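Local coordinates for adherence and virulence protein A (Streptococcus pneumoniae, PDB 6PON), which probably binds host fibronectin and serves as a pneumococcal adherence and virulence factor, this construct being its N-terminal, NFACT-type portion, at residues Q25-N28 and E34-L37; E89-V94 and V100-S105; N106-E109 and H113-A116; N128-D133 and H137-V142. One frame throughout, in Å; residues are numbered along the deposited sequence.

Interaction 1 (Q25-N28 and E34-L37)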
loop_
_atom_site.group_PDB
_atom_site.type_symbol
_atom_site.label_atom_id
_atom_site.label_comp_id
_atom_site.label_asym_id
_atom_site.label_seq_id
_atom_site.Cartn_x
_atom_site.Cartn_y
_atom_site.Cartn_z
ATOM N N GLN B 25 -26.145 40.673 0.115
ATOM C CA GLN B 25 -26.630 41.952 0.600
ATOM C C GLN B 25 -25.724 43.119 0.265
ATOM O O GLN B 25 -26.191 44.262 0.274
ATOM C CB GLN B 25 -26.817 41.905 2.126
ATOM C CG GLN B 25 -28.095 41.224 2.596
ATOM C CD GLN B 25 -28.134 41.053 4.104
ATOM O OE1 GLN B 25 -27.093 40.960 4.754
ATOM N NE2 GLN B 25 -29.330 41.002 4.666
ATOM N N LYS B 26 -24.449 42.878 -0.015
ATOM C CA LYS B 26 -23.527 43.979 -0.249
ATOM C C LYS B 26 -22.384 43.469 -1.116
ATOM O O LYS B 26 -21.979 42.310 -1.004
ATOM C CB LYS B 26 -23.026 44.562 1.079
ATOM C CG LYS B 26 -22.543 45.981 0.973
ATOM C CD LYS B 26 -21.959 46.500 2.292
ATOM C CE LYS B 26 -21.238 47.858 2.080
ATOM N NZ LYS B 26 -20.716 48.459 3.354
ATOM N N ILE B 27 -21.890 44.327 -2.007
ATOM C CA ILE B 27 -20.900 43.937 -3.000
ATOM C C ILE B 27 -19.893 45.073 -3.117
ATOM O O ILE B 27 -20.257 46.192 -3.497
ATOM C CB ILE B 27 -21.553 43.635 -4.366
ATOM C CG1 ILE B 27 -22.464 42.409 -4.295
ATOM C CG2 ILE B 27 -20.523 43.411 -5.440
ATOM C CD1 ILE B 27 -23.910 42.713 -4.700
ATOM N N ASN B 28 -18.629 44.794 -2.796
ATOM C CA ASN B 28 -17.565 45.791 -2.872
ATOM C C ASN B 28 -16.290 45.178 -3.440
ATOM O O ASN B 28 -16.101 43.956 -3.441
ATOM C CB ASN B 28 -17.251 46.399 -1.508
ATOM C CG ASN B 28 -18.446 47.076 -0.894
ATOM O OD1 ASN B 28 -19.260 46.428 -0.238
ATOM N ND2 ASN B 28 -18.577 48.386 -1.118
ATOM N N GLU B 34 -9.852 42.074 -6.012
ATOM C CA GLU B 34 -10.517 41.362 -4.938
ATOM C C GLU B 34 -11.969 41.795 -4.847
ATOM O O GLU B 34 -12.291 42.976 -4.981
ATOM C CB GLU B 34 -9.792 41.590 -3.608
ATOM C CG GLU B 34 -8.311 41.291 -3.694
ATOM C CD GLU B 34 -7.724 40.839 -2.380
ATOM O OE1 GLU B 34 -6.668 40.172 -2.419
ATOM O OE2 GLU B 34 -8.308 41.130 -1.312
ATOM N N LEU B 35 -12.845 40.826 -4.620
ATOM C CA LEU B 35 -14.279 41.045 -4.518
ATOM C C LEU B 35 -14.753 40.477 -3.189
ATOM O O LEU B 35 -14.422 39.335 -2.855
ATOM C CB LEU B 35 -15.014 40.373 -5.694
ATOM C CG LEU B 35 -16.540 40.344 -5.659
ATOM C CD1 LEU B 35 -17.102 41.758 -5.871
ATOM C CD2 LEU B 35 -17.116 39.339 -6.661
ATOM N N VAL B 36 -15.531 41.261 -2.444
ATOM C CA VAL B 36 -16.083 40.855 -1.156
ATOM C C VAL B 36 -17.602 40.976 -1.194
ATOM O O VAL B 36 -18.137 42.034 -1.537
ATOM C CB VAL B 36 -15.500 41.688 -0.003
ATOM C CG1 VAL B 36 -16.147 41.296 1.322
ATOM C CG2 VAL B 36 -14.008 41.484 0.073
ATOM N N LEU B 37 -18.289 39.901 -0.828
ATOM C CA LEU B 37 -19.742 39.858 -0.758
ATOM C C LEU B 37 -20.174 39.698 0.695
ATOM O O LEU B 37 -19.708 38.784 1.383
ATOM C CB LEU B 37 -20.307 38.686 -1.576
ATOM C CG LEU B 37 -19.818 38.439 -2.997
ATOM C CD1 LEU B 37 -20.609 37.316 -3.635
ATOM C CD2 LEU B 37 -19.955 39.709 -3.830
#
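Ile27 and Leu37 face each other as a non-hydrogen-bonded pair of an antiparallel beta hairpin, their side chains running alongside each other on one face of the sheet. From CB of Ile27 the two branches part. CG1 lies beside the backbone N (chi1 -66°), which leaves CG2 anti to it; CG2 meets Leu35 CD1 at 3.8 Å. CG1 is 3.7 Å from Leu37 CD2, and that methyl also touches Ile27 CG2 at 4.1 Å, so it closes against both branches. The tip, CD1, turns away from the partner strand. Leu35 CD1 does double duty, since it also rests 3.4 Å from the carbonyl O of Asn28. The next pair, Asn28 with Val36, is hydrogen-bonded: Val36 N reaches Asn28 O at 2.9 Å almost straight (178°), and Asn28 N returns a bond to Val36 O at 3.1 Å. At the other end a classic bulge sets two residues, Gln25 and Lys26, against the single Gln38. Helix 74-83 covers the Ile27 and Leu35 face with Leu83, Ile76 and Leu79, while its Arg80 binds the carbonyl of Ile27; on the far side of strand 34-41, strand 44-51 continues the sheet.

Interaction 2 (E89-V94 and V100-S105); sequences ESIEQV and VEITVS
The carboxylate of Glu89 takes Ser105 OG over one of its faces: the hydroxyl donates to Glu89 OE2 at 2.7 Å from well above the plane, 75° out of it. Glu89 OE1 lies near Thr103 CG2 and has a second partner in Gln115 of the next strand, so both oxygens are engaged. At the opposite end of the hairpin the carboxylate of Glu101 has a methyl over one face, Val94 CG2 lying 4.0 Å from Glu101 CD. Between these ends the antiparallel strands are laced by backbone bonds. Glu101 N to Glu92 O is short at 2.8 Å and nearly straight (172°), and Glu92 N answers to Glu101 O. Farther along, Thr103 stands across from two residues at once in a classic bulge: its O takes Glu89 N at 2.7 Å and, only weakly, Ser90 N at 3.5 Å. Beside the bulge Ser90 OG sits between its own backbone N and carbonyl carbon (chi1 68°), which brings it to a water at 2.7 Å. That water also donates to Glu101 O and bonds to Thr103 OG1, tying three residues together. On the other face Ile91 CG2 touches Val100 CG1 at 4.0 Å, and helix 5-19 packs there through Leu8, Val12 and Leu19. The pair is thus amphipathic: aliphatic branches meet the helix, whereas hydroxyls, carboxylates and water occupy the reverse, where hydration and acidic charge can be accommodated.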
loop_
_atom_site.group_PDB
_atom_site.type_symbol
_atom_site.label_atom_id
_atom_site.label_comp_id
_atom_site.label_asym_id
_atom_site.label_seq_id
_atom_site.Cartn_x
_atom_site.Cartn_y
_atom_site.Cartn_z
ATOM N N GLU B 89 -27.832 30.012 -5.382
ATOM C CA GLU B 89 -28.517 28.762 -5.676
ATOM C C GLU B 89 -27.628 27.540 -5.514
ATOM O O GLU B 89 -28.084 26.521 -4.991
ATOM C CB GLU B 89 -29.108 28.811 -7.081
ATOM C CG GLU B 89 -30.445 29.540 -7.078
ATOM C CD GLU B 89 -31.013 29.755 -8.455
ATOM O OE1 GLU B 89 -30.255 29.654 -9.451
ATOM O OE2 GLU B 89 -32.232 30.028 -8.532
ATOM N N SER B 90 -26.364 27.630 -5.926
ATOM C CA SER B 90 -25.437 26.515 -5.843
ATOM C C SER B 90 -24.020 27.071 -5.800
ATOM O O SER B 90 -23.756 28.162 -6.320
ATOM C CB SER B 90 -25.593 25.577 -7.039
ATOM O OG SER B 90 -25.164 26.229 -8.223
ATOM N N ILE B 91 -23.107 26.319 -5.171
ATOM C CA ILE B 91 -21.693 26.678 -5.138
ATOM C C ILE B 91 -20.903 25.427 -5.483
ATOM O O ILE B 91 -20.949 24.437 -4.744
ATOM C CB ILE B 91 -21.254 27.241 -3.774
ATOM C CG1 ILE B 91 -22.014 28.522 -3.439
ATOM C CG2 ILE B 91 -19.752 27.518 -3.763
ATOM C CD1 ILE B 91 -21.770 28.994 -2.035
ATOM N N GLU B 92 -20.164 25.473 -6.590
ATOM C CA GLU B 92 -19.639 24.253 -7.186
ATOM C C GLU B 92 -18.204 24.458 -7.637
ATOM O O GLU B 92 -17.890 25.448 -8.310
ATOM C CB GLU B 92 -20.498 23.795 -8.383
ATOM C CG GLU B 92 -21.991 23.563 -8.086
ATOM C CD GLU B 92 -22.239 22.434 -7.088
ATOM O OE1 GLU B 92 -21.305 21.640 -6.829
ATOM O OE2 GLU B 92 -23.363 22.346 -6.546
ATOM N N GLN B 93 -17.344 23.512 -7.269
ATOM C CA GLN B 93 -16.031 23.395 -7.882
ATOM C C GLN B 93 -16.165 22.682 -9.221
ATOM O O GLN B 93 -16.934 21.725 -9.354
ATOM C CB GLN B 93 -15.090 22.619 -6.957
ATOM C CG GLN B 93 -13.691 22.423 -7.478
ATOM C CD GLN B 93 -12.836 21.634 -6.513
ATOM O OE1 GLN B 93 -13.347 21.012 -5.574
ATOM N NE2 GLN B 93 -11.527 21.671 -6.722
ATOM N N VAL B 94 -15.420 23.147 -10.219
ATOM C CA VAL B 94 -15.322 22.417 -11.481
ATOM C C VAL B 94 -14.319 21.288 -11.290
ATOM O O VAL B 94 -13.116 21.534 -11.179
ATOM C CB VAL B 94 -14.899 23.323 -12.640
ATOM C CG1 VAL B 94 -14.903 22.518 -13.930
ATOM C CG2 VAL B 94 -15.810 24.526 -12.748
ATOM N N VAL B 100 -14.237 27.966 -9.169
ATOM C CA VAL B 100 -15.500 27.883 -8.442
ATOM C C VAL B 100 -16.571 28.661 -9.183
ATOM O O VAL B 100 -16.338 29.782 -9.651
ATOM C CB VAL B 100 -15.385 28.401 -6.997
ATOM C CG1 VAL B 100 -16.739 28.348 -6.336
ATOM C CG2 VAL B 100 -14.374 27.567 -6.232
ATOM N N GLU B 101 -17.758 28.061 -9.260
ATOM C CA GLU B 101 -18.913 28.657 -9.903
ATOM C C GLU B 101 -20.035 28.788 -8.885
ATOM O O GLU B 101 -20.379 27.823 -8.190
ATOM C CB GLU B 101 -19.363 27.836 -11.108
ATOM C CG GLU B 101 -18.321 27.840 -12.225
ATOM C CD GLU B 101 -18.774 27.106 -13.462
ATOM O OE1 GLU B 101 -19.756 26.347 -13.384
ATOM O OE2 GLU B 101 -18.148 27.302 -14.519
ATOM N N ILE B 102 -20.587 29.995 -8.809
ATOM C CA ILE B 102 -21.640 30.357 -7.884
ATOM C C ILE B 102 -22.820 30.779 -8.739
ATOM O O ILE B 102 -22.764 31.820 -9.415
ATOM C CB ILE B 102 -21.215 31.496 -6.945
ATOM C CG1 ILE B 102 -20.007 31.067 -6.114
ATOM C CG2 ILE B 102 -22.419 31.941 -6.094
ATOM C CD1 ILE B 102 -19.349 32.184 -5.347
ATOM N N THR B 103 -23.882 29.985 -8.719
ATOM C CA THR B 103 -25.071 30.320 -9.483
ATOM C C THR B 103 -26.036 31.093 -8.596
ATOM O O THR B 103 -26.254 30.744 -7.427
ATOM C CB THR B 103 -25.739 29.069 -10.054
ATOM O OG1 THR B 103 -24.751 28.272 -10.701
ATOM C CG2 THR B 103 -26.742 29.453 -11.091
ATOM N N VAL B 104 -26.589 32.165 -9.160
ATOM C CA VAL B 104 -27.486 33.068 -8.456
ATOM C C VAL B 104 -28.678 33.375 -9.343
ATOM O O VAL B 104 -28.612 33.324 -10.574
ATOM C CB VAL B 104 -26.816 34.398 -8.060
ATOM C CG1 VAL B 104 -25.584 34.141 -7.229
ATOM C CG2 VAL B 104 -26.493 35.204 -9.321
ATOM N N SER B 105 -29.771 33.720 -8.689
ATOM C CA SER B 105 -30.958 34.200 -9.360
ATOM C C SER B 105 -31.396 35.478 -8.664
ATOM O O SER B 105 -31.166 35.658 -7.463
ATOM C CB SER B 105 -32.067 33.143 -9.348
ATOM O OG SER B 105 -32.284 32.675 -8.040
HETATM O O HOH W 1 -22.612 26.520 -9.121
#

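Interaction 3 (N106-E109 and H113-A116)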
loop_
_atom_site.group_PDB
_atom_site.type_symbol
_atom_site.label_atom_id
_atom_site.label_comp_id
_atom_site.label_asym_id
_atom_site.label_seq_id
_atom_site.Cartn_x
_atom_site.Cartn_y
_atom_site.Cartn_z
ATOM N N ASN B 106 -32.017 36.366 -9.431
ATOM C CA ASN B 106 -32.410 37.679 -8.945
ATOM C C ASN B 106 -33.601 38.156 -9.773
ATOM O O ASN B 106 -34.047 37.484 -10.710
ATOM C CB ASN B 106 -31.229 38.653 -9.023
ATOM C CG ASN B 106 -31.291 39.743 -7.973
ATOM O OD1 ASN B 106 -32.329 39.970 -7.357
ATOM N ND2 ASN B 106 -30.170 40.427 -7.763
ATOM N N LYS B 107 -34.138 39.309 -9.405
ATOM C CA LYS B 107 -35.068 40.003 -10.279
ATOM C C LYS B 107 -34.338 41.172 -10.925
ATOM O O LYS B 107 -33.281 41.600 -10.455
ATOM C CB LYS B 107 -36.322 40.470 -9.519
ATOM C CG LYS B 107 -36.076 41.265 -8.240
ATOM C CD LYS B 107 -37.393 41.870 -7.724
ATOM C CE LYS B 107 -37.540 41.723 -6.200
ATOM N NZ LYS B 107 -36.878 42.807 -5.408
ATOM N N ASN B 108 -34.880 41.652 -12.049
ATOM C CA ASN B 108 -34.415 42.908 -12.621
ATOM C C ASN B 108 -35.372 44.030 -12.193
ATOM O O ASN B 108 -36.212 43.859 -11.300
ATOM C CB ASN B 108 -34.235 42.798 -14.142
ATOM C CG ASN B 108 -35.544 42.559 -14.903
ATOM O OD1 ASN B 108 -36.635 42.760 -14.388
ATOM N ND2 ASN B 108 -35.417 42.147 -16.149
ATOM N N GLU B 109 -35.253 45.191 -12.826
ATOM C CA GLU B 109 -35.958 46.355 -12.307
ATOM C C GLU B 109 -37.433 46.394 -12.690
ATOM O O GLU B 109 -38.127 47.299 -12.231
ATOM C CB GLU B 109 -35.247 47.642 -12.744
ATOM C CG GLU B 109 -33.981 47.912 -11.934
ATOM C CD GLU B 109 -33.285 49.232 -12.265
ATOM O OE1 GLU B 109 -33.953 50.191 -12.745
ATOM O OE2 GLU B 109 -32.058 49.309 -12.013
ATOM N N HIS B 113 -37.366 37.619 -13.649
ATOM C CA HIS B 113 -36.348 36.711 -13.120
ATOM C C HIS B 113 -35.124 36.683 -14.042
ATOM O O HIS B 113 -35.253 36.625 -15.271
ATOM C CB HIS B 113 -37.005 35.323 -12.957
ATOM C CG HIS B 113 -36.075 34.191 -12.633
ATOM N ND1 HIS B 113 -36.549 32.938 -12.306
ATOM C CD2 HIS B 113 -34.721 34.091 -12.609
ATOM C CE1 HIS B 113 -35.530 32.121 -12.082
ATOM N NE2 HIS B 113 -34.407 32.796 -12.262
ATOM N N ILE B 114 -33.933 36.757 -13.440
ATOM C CA ILE B 114 -32.665 36.640 -14.147
ATOM C C ILE B 114 -31.814 35.608 -13.416
ATOM O O ILE B 114 -32.016 35.342 -12.229
ATOM C CB ILE B 114 -31.909 37.987 -14.237
ATOM C CG1 ILE B 114 -31.611 38.538 -12.840
ATOM C CG2 ILE B 114 -32.713 39.010 -14.997
ATOM C CD1 ILE B 114 -30.233 38.181 -12.333
ATOM N N GLN B 115 -30.842 35.038 -14.138
ATOM C CA GLN B 115 -29.857 34.126 -13.563
ATOM C C GLN B 115 -28.456 34.498 -14.035
ATOM O O GLN B 115 -28.268 34.965 -15.160
ATOM C CB GLN B 115 -30.123 32.665 -13.942
ATOM C CG GLN B 115 -30.733 31.803 -12.834
ATOM C CD GLN B 115 -30.615 30.278 -13.097
ATOM O OE1 GLN B 115 -30.608 29.821 -14.245
ATOM N NE2 GLN B 115 -30.508 29.499 -12.022
ATOM N N ALA B 116 -27.463 34.269 -13.177
ATOM C CA ALA B 116 -26.084 34.533 -13.557
ATOM C C ALA B 116 -25.163 33.630 -12.755
ATOM O O ALA B 116 -25.535 33.105 -11.701
ATOM C CB ALA B 116 -25.717 36.015 -13.349
#
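Asn106 and Ile114 form the hydrogen-bonded pair near the end of the beta hairpin made by strands 99-107 and 113-121. This is the tight part of the contact. Ile114 N gives a bond to Asn106 O at 2.8 Å, and Asn106 N gives one to Ile114 O at 3.0 Å, each donor tilted by about 30° from the carbonyl plane it meets. Ile114 CG1 is tucked over its own backbone (chi1 60°), which lays it 3.4 Å from Asn106 O and brings CD1 up to Asn106 CB at 3.5 Å. The amide of Asn106 turns away from the isoleucine, its ND2 held by the carbonyls of Tyr82 and Gln84. Toward the turn the packing thins: Asn108 CB merely approaches Ile114 CG2 at 4.2 Å, while Asn108 OD1 accepts from the backbone of Ile110 and Asp112, within the turn. Lys107 and His113, on the other face, are exposed to solvent, and the imidazole makes just a light contact, His113 CD2 lying 3.9 Å from Asn106 O. At the strand end, Asn106 OD1 folds back on its own chain and accepts Lys107 N at 2.8 Å through a bent bond, 140° at the hydrogen.

Interaction 4 (N128-D133 and H137-V142)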
loop_
_atom_site.group_PDB
_atom_site.type_symbol
_atom_site.label_atom_id
_atom_site.label_comp_id
_atom_site.label_asym_id
_atom_site.label_seq_id
_atom_site.Cartn_x
_atom_site.Cartn_y
_atom_site.Cartn_z
ATOM N N ASN B 128 -8.685 35.357 -12.344
ATOM C CA ASN B 128 -9.698 36.315 -12.758
ATOM C C ASN B 128 -11.031 35.989 -12.092
ATOM O O ASN B 128 -11.247 34.885 -11.584
ATOM C CB ASN B 128 -9.845 36.338 -14.281
ATOM C CG ASN B 128 -10.068 37.739 -14.821
ATOM O OD1 ASN B 128 -10.723 38.576 -14.187
ATOM N ND2 ASN B 128 -9.504 38.008 -15.986
ATOM N N ILE B 129 -11.916 36.988 -12.086
ATOM C CA ILE B 129 -13.244 36.890 -11.494
ATOM C C ILE B 129 -14.225 37.425 -12.521
ATOM O O ILE B 129 -14.041 38.531 -13.043
ATOM C CB ILE B 129 -13.356 37.674 -10.170
ATOM C CG1 ILE B 129 -12.374 37.130 -9.125
ATOM C CG2 ILE B 129 -14.777 37.622 -9.618
ATOM C CD1 ILE B 129 -12.292 37.996 -7.849
ATOM N N LEU B 130 -15.245 36.628 -12.835
ATOM C CA LEU B 130 -16.116 36.887 -13.965
ATOM C C LEU B 130 -17.554 36.650 -13.544
ATOM O O LEU B 130 -17.840 35.734 -12.765
ATOM C CB LEU B 130 -15.767 35.987 -15.171
ATOM C CG LEU B 130 -14.279 35.821 -15.551
ATOM C CD1 LEU B 130 -13.611 34.612 -14.840
ATOM C CD2 LEU B 130 -14.065 35.757 -17.065
ATOM N N LEU B 131 -18.447 37.493 -14.045
ATOM C CA LEU B 131 -19.885 37.302 -13.931
ATOM C C LEU B 131 -20.416 36.990 -15.326
ATOM O O LEU B 131 -20.132 37.713 -16.283
ATOM C CB LEU B 131 -20.569 38.547 -13.356
ATOM C CG LEU B 131 -22.067 38.368 -13.073
ATOM C CD1 LEU B 131 -22.336 37.448 -11.853
ATOM C CD2 LEU B 131 -22.762 39.705 -12.928
ATOM N N VAL B 132 -21.141 35.894 -15.455
ATOM C CA VAL B 132 -21.552 35.406 -16.760
ATOM C C VAL B 132 -23.055 35.233 -16.735
ATOM O O VAL B 132 -23.593 34.650 -15.788
ATOM C CB VAL B 132 -20.854 34.082 -17.116
ATOM C CG1 VAL B 132 -21.396 33.533 -18.416
ATOM C CG2 VAL B 132 -19.371 34.299 -17.203
ATOM N N ASP B 133 -23.735 35.745 -17.762
ATOM C CA ASP B 133 -25.176 35.552 -17.814
ATOM C C ASP B 133 -25.496 34.116 -18.173
ATOM O O ASP B 133 -24.935 33.569 -19.120
ATOM C CB ASP B 133 -25.843 36.470 -18.817
ATOM C CG ASP B 133 -27.323 36.218 -18.875
ATOM O OD1 ASP B 133 -27.743 35.337 -19.640
ATOM O OD2 ASP B 133 -28.055 36.858 -18.100
ATOM N N HIS B 137 -24.735 33.051 -21.855
ATOM C CA HIS B 137 -23.354 32.610 -21.619
ATOM C C HIS B 137 -22.326 33.676 -22.024
ATOM O O HIS B 137 -21.166 33.367 -22.339
ATOM C CB HIS B 137 -23.079 31.273 -22.305
ATOM C CG HIS B 137 -23.946 30.163 -21.797
ATOM N ND1 HIS B 137 -23.825 29.651 -20.521
ATOM C CD2 HIS B 137 -24.967 29.485 -22.379
ATOM C CE1 HIS B 137 -24.725 28.698 -20.343
ATOM N NE2 HIS B 137 -25.432 28.580 -21.455
ATOM N N LYS B 138 -22.736 34.940 -21.982
ATOM C CA LYS B 138 -21.856 36.068 -22.245
ATOM C C LYS B 138 -21.333 36.634 -20.933
ATOM O O LYS B 138 -22.048 36.654 -19.923
ATOM C CB LYS B 138 -22.593 37.158 -23.040
ATOM C CG LYS B 138 -22.943 36.739 -24.471
ATOM C CD LYS B 138 -23.588 37.862 -25.292
ATOM C CE LYS B 138 -23.747 37.408 -26.754
ATOM N NZ LYS B 138 -24.265 38.453 -27.692
ATOM N N ILE B 139 -20.079 37.080 -20.944
ATOM C CA ILE B 139 -19.528 37.758 -19.776
ATOM C C ILE B 139 -20.264 39.073 -19.568
ATOM O O ILE B 139 -20.239 39.961 -20.433
ATOM C CB ILE B 139 -18.022 37.991 -19.932
ATOM C CG1 ILE B 139 -17.280 36.659 -19.805
ATOM C CG2 ILE B 139 -17.520 39.011 -18.887
ATOM C CD1 ILE B 139 -16.376 36.375 -20.971
ATOM N N LEU B 140 -20.933 39.207 -18.422
ATOM C CA LEU B 140 -21.520 40.494 -18.078
ATOM C C LEU B 140 -20.447 41.489 -17.648
ATOM O O LEU B 140 -20.542 42.685 -17.955
ATOM C CB LEU B 140 -22.576 40.304 -16.993
ATOM C CG LEU B 140 -23.766 39.441 -17.444
ATOM C CD1 LEU B 140 -24.561 38.896 -16.235
ATOM C CD2 LEU B 140 -24.685 40.228 -18.458
ATOM N N GLU B 141 -19.410 41.016 -16.963
ATOM C CA GLU B 141 -18.322 41.864 -16.478
ATOM C C GLU B 141 -17.243 40.955 -15.884
ATOM O O GLU B 141 -17.489 39.782 -15.589
ATOM C CB GLU B 141 -18.851 42.898 -15.465
ATOM C CG GLU B 141 -17.933 44.031 -15.031
ATOM C CD GLU B 141 -17.038 44.644 -16.111
ATOM O OE1 GLU B 141 -17.237 45.823 -16.473
ATOM O OE2 GLU B 141 -16.074 43.978 -16.553
ATOM N N VAL B 142 -16.035 41.490 -15.753
ATOM C CA VAL B 142 -14.894 40.646 -15.435
ATOM C C VAL B 142 -13.803 41.520 -14.840
ATOM O O VAL B 142 -13.475 42.583 -15.382
ATOM C CB VAL B 142 -14.395 39.878 -16.674
ATOM C CG1 VAL B 142 -14.249 40.815 -17.868
ATOM C CG2 VAL B 142 -13.065 39.212 -16.384
#
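A classic beta bulge places Leu140 and Glu141 together opposite Leu131 and shifts the register of this hairpin by one residue just where the second strand turns a corner. Leu131 O receives Leu140 N at 2.7 Å through a bent bond (138°) and Glu141 N only weakly. Leu131 in turn gives its own N-H to Glu141 O, 2.9 Å away and nearly straight. At the bulge Leu140 points toward the first strand. Its CD1 lies 3.9 Å from Leu131 CD2 and also packs on the backbone and CB of Asp133. On the reverse face the Val142 side chain lies alongside Leu130 and crosses that of Asn128 at about a right angle; its CG2, anti to the backbone N, is 3.7 Å from Leu130 CD2 and 3.3 Å from Asn128 OD1. Val132 CG2 continues this apolar row toward Ile139 CG1. Glu141 bends back so that OE2, by its anti lone pair, accepts Val142 N at 2.6 Å; His145 binds the same oxygen. At the turn, His137 N reaches Asp133 O at 2.8 Å, while Asp133 OD1 takes the Ser135 hydroxyl and the Ser136 amide, holding the carboxylate over the reversal. Tyr82 of helix 74-83 lies against Leu131 and Leu140, and Phe75 and Val78 of that helix touch Glu141. On the other side strand 113-121 pairs with 128-133, placing Ala116 against Leu131 and Ile119 against Val132; strand 139-142 is an outermost strand of this sheet within the chain.

Overall arrangement
Interactions 2, 3 and 4 belong to one five-stranded antiparallel sheet, whereas interaction 1 lies in a separate four-stranded one. Helix 74-83 touches interactions 1 and 4, and these two meet directly where Leu35 packs on Ile129. Both are largely buried and aliphatic. Interaction 2 is partly buried, with one apolar and one hydrated face, and interaction 3, at the exposed end of its hairpin, is a surface contact relying chiefly on backbone bonds and one isoleucine. Interactions 2 and 3 share strand 99-107 and are stitched by Glu89 to Gln115; interactions 3 and 4 join through Ala116. Classic bulges occur in interactions 2 and 4 and beside interaction 1.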